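PDB 3VTG: high choriolytic enzyme 1 from Oryzias latipes, which breaks down the inner layer of the fish egg envelope at hatching, as a zinc-dependent metalloendopeptidase of the astacin family. Local coordinates for residues Tyr24-Tyr30 / Phe62-Ser67; Gln82-Ile86 / Glu100-Ala104. All coordinates share one frame; numbering follows the deposited sequence.

Contact 1. Residues Tyr24-Tyr30 / Phe62-Ser67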
loop_
_atom_site.group_PDB
_atom_site.type_symbol
_atom_site.label_atom_id
_atom_site.label_comp_id
_atom_site.label_asym_id
_atom_site.label_seq_id
_atom_site.Cartn_x
_atom_site.Cartn_y
_atom_site.Cartn_z
ATOM N N TYR A 24 -0.904 -16.128 4.666
ATOM C CA TYR A 24 0.273 -15.879 3.839
ATOM C C TYR A 24 1.301 -16.994 3.951
ATOM O O TYR A 24 1.315 -17.744 4.928
ATOM C CB TYR A 24 0.930 -14.539 4.205
ATOM C CG TYR A 24 1.538 -14.527 5.591
ATOM C CD1 TYR A 24 2.840 -14.990 5.814
ATOM C CD2 TYR A 24 0.809 -14.066 6.682
ATOM C CE1 TYR A 24 3.388 -14.998 7.086
ATOM C CE2 TYR A 24 1.349 -14.065 7.956
ATOM C CZ TYR A 24 2.635 -14.533 8.152
ATOM O OH TYR A 24 3.162 -14.527 9.417
ATOM N N VAL A 25 2.153 -17.081 2.934
ATOM C CA VAL A 25 3.369 -17.884 2.983
ATOM C C VAL A 25 4.545 -16.984 2.620
ATOM O O VAL A 25 4.395 -16.032 1.847
ATOM C CB VAL A 25 3.309 -19.130 2.057
ATOM C CG1 VAL A 25 2.212 -20.089 2.506
ATOM C CG2 VAL A 25 3.122 -18.745 0.594
ATOM N N ILE A 26 5.705 -17.273 3.198
ATOM C CA ILE A 26 6.920 -16.522 2.912
ATOM C C ILE A 26 7.944 -17.459 2.274
ATOM O O ILE A 26 8.266 -18.514 2.829
ATOM C CB ILE A 26 7.486 -15.849 4.185
ATOM C CG1 ILE A 26 6.491 -14.809 4.725
ATOM C CG2 ILE A 26 8.835 -15.198 3.902
ATOM C CD1 ILE A 26 6.844 -14.234 6.083
ATOM N N SER A 27 8.441 -17.065 1.104
ATOM C CA SER A 27 9.393 -17.872 0.333
ATOM C C SER A 27 10.552 -18.396 1.178
ATOM O O SER A 27 11.093 -17.675 2.021
ATOM C CB SER A 27 9.945 -17.060 -0.839
ATOM O OG SER A 27 11.014 -17.737 -1.486
ATOM N N SER A 28 10.933 -19.649 0.929
ATOM C CA SER A 28 12.079 -20.279 1.588
ATOM C C SER A 28 13.405 -19.565 1.294
ATOM O O SER A 28 14.401 -19.799 1.982
ATOM C CB SER A 28 12.178 -21.754 1.189
ATOM O OG SER A 28 12.596 -21.893 -0.156
ATOM N N GLU A 29 13.416 -18.696 0.283
ATOM C CA GLU A 29 14.607 -17.904 -0.043
ATOM C C GLU A 29 15.023 -16.998 1.117
ATOM O O GLU A 29 16.211 -16.767 1.341
ATOM C CB GLU A 29 14.388 -17.066 -1.309
ATOM C CG GLU A 29 15.639 -16.327 -1.774
ATOM C CD GLU A 29 15.428 -15.457 -2.999
ATOM O OE1 GLU A 29 14.311 -15.442 -3.556
ATOM O OE2 GLU A 29 16.400 -14.787 -3.415
ATOM N N TYR A 30 14.040 -16.482 1.849
ATOM C CA TYR A 30 14.309 -15.571 2.958
ATOM C C TYR A 30 14.918 -16.289 4.157
ATOM O O TYR A 30 14.484 -17.384 4.519
ATOM C CB TYR A 30 13.025 -14.870 3.395
ATOM C CG TYR A 30 12.387 -13.967 2.361
ATOM C CD1 TYR A 30 12.921 -12.713 2.074
ATOM C CD2 TYR A 30 11.226 -14.356 1.696
ATOM C CE1 TYR A 30 12.324 -11.880 1.141
ATOM C CE2 TYR A 30 10.618 -13.528 0.767
ATOM C CZ TYR A 30 11.169 -12.293 0.492
ATOM O OH TYR A 30 10.560 -11.468 -0.425
ATOM N N PHE A 62 -4.640 -16.592 -0.503
ATOM C CA PHE A 62 -3.486 -16.290 0.341
ATOM C C PHE A 62 -2.444 -15.453 -0.379
ATOM O O PHE A 62 -2.396 -15.423 -1.610
ATOM C CB PHE A 62 -2.856 -17.580 0.900
ATOM C CG PHE A 62 -2.150 -18.421 -0.129
ATOM C CD1 PHE A 62 -0.764 -18.380 -0.242
ATOM C CD2 PHE A 62 -2.863 -19.274 -0.968
ATOM C CE1 PHE A 62 -0.104 -19.158 -1.178
ATOM C CE2 PHE A 62 -2.207 -20.052 -1.910
ATOM C CZ PHE A 62 -0.826 -19.997 -2.011
ATOM N N ILE A 63 -1.611 -14.778 0.407
ATOM C CA ILE A 63 -0.508 -13.984 -0.115
ATOM C C ILE A 63 0.775 -14.815 -0.108
ATOM O O ILE A 63 1.124 -15.432 0.902
ATOM C CB ILE A 63 -0.312 -12.689 0.702
ATOM C CG1 ILE A 63 -1.571 -11.814 0.626
ATOM C CG2 ILE A 63 0.910 -11.923 0.212
ATOM C CD1 ILE A 63 -1.546 -10.603 1.538
ATOM N N SER A 64 1.464 -14.828 -1.246
ATOM C CA SER A 64 2.760 -15.472 -1.361
ATOM C C SER A 64 3.837 -14.399 -1.447
ATOM O O SER A 64 3.946 -13.699 -2.454
ATOM C CB SER A 64 2.786 -16.367 -2.598
ATOM O OG SER A 64 4.052 -16.981 -2.750
ATOM N N VAL A 65 4.616 -14.262 -0.378
ATOM C CA VAL A 65 5.678 -13.256 -0.318
ATOM C C VAL A 65 6.949 -13.807 -0.965
ATOM O O VAL A 65 7.490 -14.828 -0.529
ATOM C CB VAL A 65 5.960 -12.779 1.127
ATOM C CG1 VAL A 65 6.968 -11.638 1.126
ATOM C CG2 VAL A 65 4.671 -12.346 1.819
ATOM N N VAL A 66 7.409 -13.124 -2.010
ATOM C CA VAL A 66 8.535 -13.589 -2.819
ATOM C C VAL A 66 9.521 -12.451 -3.064
ATOM O O VAL A 66 9.139 -11.277 -3.043
ATOM C CB VAL A 66 8.068 -14.173 -4.177
ATOM C CG1 VAL A 66 7.361 -15.508 -3.982
ATOM C CG2 VAL A 66 7.171 -13.191 -4.922
ATOM N N SER A 67 10.789 -12.789 -3.282
ATOM C CA SER A 67 11.780 -11.773 -3.617
ATOM C C SER A 67 11.934 -11.670 -5.126
ATOM O O SER A 67 12.790 -12.325 -5.719
ATOM C CB SER A 67 13.126 -12.067 -2.957
ATOM O OG SER A 67 14.054 -11.036 -3.259
HETATM O O HOH W 1 11.609 -15.639 -3.280
HETATM O O HOH W 2 16.150 -12.201 -4.522
HETATM O O HOH W 3 14.203 -14.640 -6.304
#

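Contact 2. Residues Gln82-Ile86 / Glu100-Ala104. With ZN (zinc ion), chain B.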
loop_
_atom_site.group_PDB
_atom_site.type_symbol
_atom_site.label_atom_id
_atom_site.label_comp_id
_atom_site.label_asym_id
_atom_site.label_seq_id
_atom_site.Cartn_x
_atom_site.Cartn_y
_atom_site.Cartn_z
ATOM N N GLN A 82 -1.837 -15.106 -4.570
ATOM C CA GLN A 82 -1.431 -13.816 -5.118
ATOM C C GLN A 82 -0.072 -13.421 -4.563
ATOM O O GLN A 82 0.192 -13.567 -3.366
ATOM C CB GLN A 82 -2.484 -12.730 -4.868
ATOM C CG GLN A 82 -2.648 -12.282 -3.425
ATOM C CD GLN A 82 -3.807 -11.326 -3.271
ATOM O OE1 GLN A 82 -4.970 -11.725 -3.366
ATOM N NE2 GLN A 82 -3.501 -10.056 -3.037
ATOM N N GLU A 83 0.790 -12.927 -5.440
ATOM C CA GLU A 83 2.152 -12.609 -5.050
ATOM C C GLU A 83 2.300 -11.194 -4.513
ATOM O O GLU A 83 1.585 -10.267 -4.912
ATOM C CB GLU A 83 3.138 -12.886 -6.193
ATOM C CG GLU A 83 3.349 -14.376 -6.441
ATOM C CD GLU A 83 4.499 -14.703 -7.382
ATOM O OE1 GLU A 83 4.960 -13.819 -8.134
ATOM O OE2 GLU A 83 4.940 -15.871 -7.370
ATOM N N LEU A 84 3.222 -11.062 -3.567
ATOM C CA LEU A 84 3.646 -9.780 -3.036
ATOM C C LEU A 84 5.163 -9.839 -3.009
ATOM O O LEU A 84 5.744 -10.722 -2.367
ATOM C CB LEU A 84 3.070 -9.550 -1.633
ATOM C CG LEU A 84 3.268 -8.189 -0.952
ATOM C CD1 LEU A 84 2.206 -7.961 0.112
ATOM C CD2 LEU A 84 4.656 -8.050 -0.347
ATOM N N SER A 85 5.803 -8.917 -3.722
ATOM C CA SER A 85 7.254 -8.918 -3.817
ATOM C C SER A 85 7.905 -7.985 -2.811
ATOM O O SER A 85 7.615 -6.785 -2.775
ATOM C CB SER A 85 7.709 -8.559 -5.229
ATOM O OG SER A 85 9.121 -8.618 -5.324
ATOM N N ILE A 86 8.771 -8.561 -1.985
ATOM C CA ILE A 86 9.681 -7.801 -1.140
ATOM C C ILE A 86 11.089 -8.201 -1.582
ATOM O O ILE A 86 11.646 -9.190 -1.099
ATOM C CB ILE A 86 9.448 -8.085 0.370
ATOM C CG1 ILE A 86 8.025 -7.688 0.792
ATOM C CG2 ILE A 86 10.487 -7.385 1.244
ATOM C CD1 ILE A 86 7.687 -6.215 0.622
ATOM N N GLU A 100 3.238 -2.199 1.032
ATOM C CA GLU A 100 2.826 -3.300 0.152
ATOM C C GLU A 100 1.612 -4.062 0.679
ATOM O O GLU A 100 0.708 -4.411 -0.089
ATOM C CB GLU A 100 3.987 -4.266 -0.118
ATOM C CG GLU A 100 5.179 -3.648 -0.842
ATOM C CD GLU A 100 4.806 -2.900 -2.112
ATOM O OE1 GLU A 100 3.794 -3.246 -2.763
ATOM O OE2 GLU A 100 5.536 -1.951 -2.461
ATOM N N LEU A 101 1.587 -4.308 1.985
ATOM C CA LEU A 101 0.447 -4.969 2.611
ATOM C C LEU A 101 -0.834 -4.142 2.458
ATOM O O LEU A 101 -1.920 -4.695 2.288
ATOM C CB LEU A 101 0.743 -5.286 4.079
ATOM C CG LEU A 101 1.832 -6.338 4.330
ATOM C CD1 LEU A 101 2.288 -6.284 5.780
ATOM C CD2 LEU A 101 1.374 -7.745 3.963
ATOM N N ASN A 102 -0.698 -2.816 2.499
ATOM C CA ASN A 102 -1.827 -1.922 2.229
ATOM C C ASN A 102 -2.373 -2.039 0.804
ATOM O O ASN A 102 -3.590 -1.969 0.606
ATOM C CB ASN A 102 -1.485 -0.475 2.575
ATOM C CG ASN A 102 -1.832 -0.131 4.005
ATOM O OD1 ASN A 102 -3.007 0.044 4.345
ATOM N ND2 ASN A 102 -0.813 -0.042 4.857
ATOM N N HIS A 103 -1.489 -2.232 -0.179
ATOM C CA HIS A 103 -1.933 -2.545 -1.542
ATOM C C HIS A 103 -2.760 -3.806 -1.539
ATOM O O HIS A 103 -3.840 -3.847 -2.136
ATOM C CB HIS A 103 -0.761 -2.733 -2.498
ATOM C CG HIS A 103 -0.123 -1.450 -2.983
ATOM N ND1 HIS A 103 -0.834 -0.387 -3.415
ATOM C CD2 HIS A 103 1.218 -1.114 -3.148
ATOM C CE1 HIS A 103 0.011 0.585 -3.812
ATOM N NE2 HIS A 103 1.266 0.138 -3.648
ATOM N N ALA A 104 -2.262 -4.847 -0.865
ATOM C CA ALA A 104 -2.969 -6.128 -0.775
ATOM C C ALA A 104 -4.350 -5.977 -0.135
ATOM O O ALA A 104 -5.275 -6.720 -0.468
ATOM C CB ALA A 104 -2.133 -7.156 -0.023
HETATM ZN ZN ZN B . 3.079 1.175 -3.973
HETATM O O HOH W 4 4.148 -0.620 -4.382
HETATM O O HOH W 5 5.161 2.018 -4.494
#

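Contact 1. Residues Tyr24-Tyr30 / Phe62-Ser67
The ring of Tyr-30 turns its edge to the backbone of strand 62-66, with Val-65 O lying close to the ring plane, 3.6 Å from CE2. CG of Tyr-30 stands anti to its carbonyl carbon (chi1 -64°), which carries the ring along the end of the strand, where CE2 also meets Val-65 CG1 and the hydroxyl passes Ser-67 CB; that hydroxyl is hydrogen-bonded to Ile-86 O. At the far end the Phe-62 ring likewise offers an edge, its CE1 lying 3.7 Å from Val-25 CG2, while Arg-56 makes a cation-pi contact with it. Between the rings the strands run parallel, joined by hydrogen bonds from Val-25 N to Ile-63 O (2.8 Å), Val-65 N to Val-25 O (2.9 Å) and Ser-27 N to Val-65 O (2.9 Å). Beyond Ile-26 the chain leaves the sheet in a type I turn, and Ser-27 OG accepts from Glu-29 N (3.1 Å) in an ST turn. Three waters span the widening gap; one joins Ser-27 OG, Glu-29 OE1 and Ser-67 N. In the mixed sheet of the astacin catalytic domain, strand 20-26 lies between 51-55 and 62-66, and helix 32-43 covers the face bearing Tyr-24 and Ile-26, with Glu-39 hydrogen-bonded to the Tyr-24 hydroxyl.

Contact 2. Residues Gln82-Ile86 / Glu100-Ala104
Leu-84 packs with both methyls against residues 100-104 of helix 94-105: CD2 meets Glu-100 CB at 3.8 Å, and CD1 lies 3.9 Å from Leu-101 CD2, the two leucine side chains roughly perpendicular. CD1 also lies 4.4 Å from Ala-104 CB, so this methyl sits among residues one turn apart on the helix. Ile-86 adds its CD1, 3.9 Å from Glu-100 CG, the two side chains passing alongside and pointing opposite ways. The aliphatic part of Glu-100 is thus packed by two strand residues, and a bend at chi2 (-51°) turns its carboxylate aside to the zinc. There OE2 accepts a hydrogen bond of 2.7 Å from a water that is itself 2.1 Å from the zinc. His-103 NE2 binds the metal at 2.1 Å, and its ND1 is hydrogen-bonded to Phe-107 O, which fixes the rotation of the ring; His-99, His-109 and a second water complete the site. Outside this shell, Ile-63 and Val-65 of the neighbouring strand back Leu-84 and Ile-86. This is the HExxH helix of the astacin peptidases, and a carboxylate oxygen accepting a hydrogen bond from the zinc-bound water is consistent with Glu-100's predicted active-site role, activating water for peptide hydrolysis.

How the contacts relate
The two contacts follow one another along the chain, contact 1 closing before contact 2 opens, and their centres lie 10 Å apart. They share one mixed five-stranded sheet, in which strands 62-66 and 81-86 are neighbours: Ser-64 N lies 2.8 Å from Gln-82 O, a probable hydrogen bond, and Ile-63 CG2 packs on Leu-84 CB at 3.7 Å. Contact 1 is strand pairing within the sheet, its centre about 17 Å from the centre of the chain, whereas contact 2, its centre about 8 Å from that point, joins the sheet to helix 94-105. Together they run from strand 20-26 through the sheet to the zinc-binding helix, linking the sheet's parallel strands to the catalytic centre.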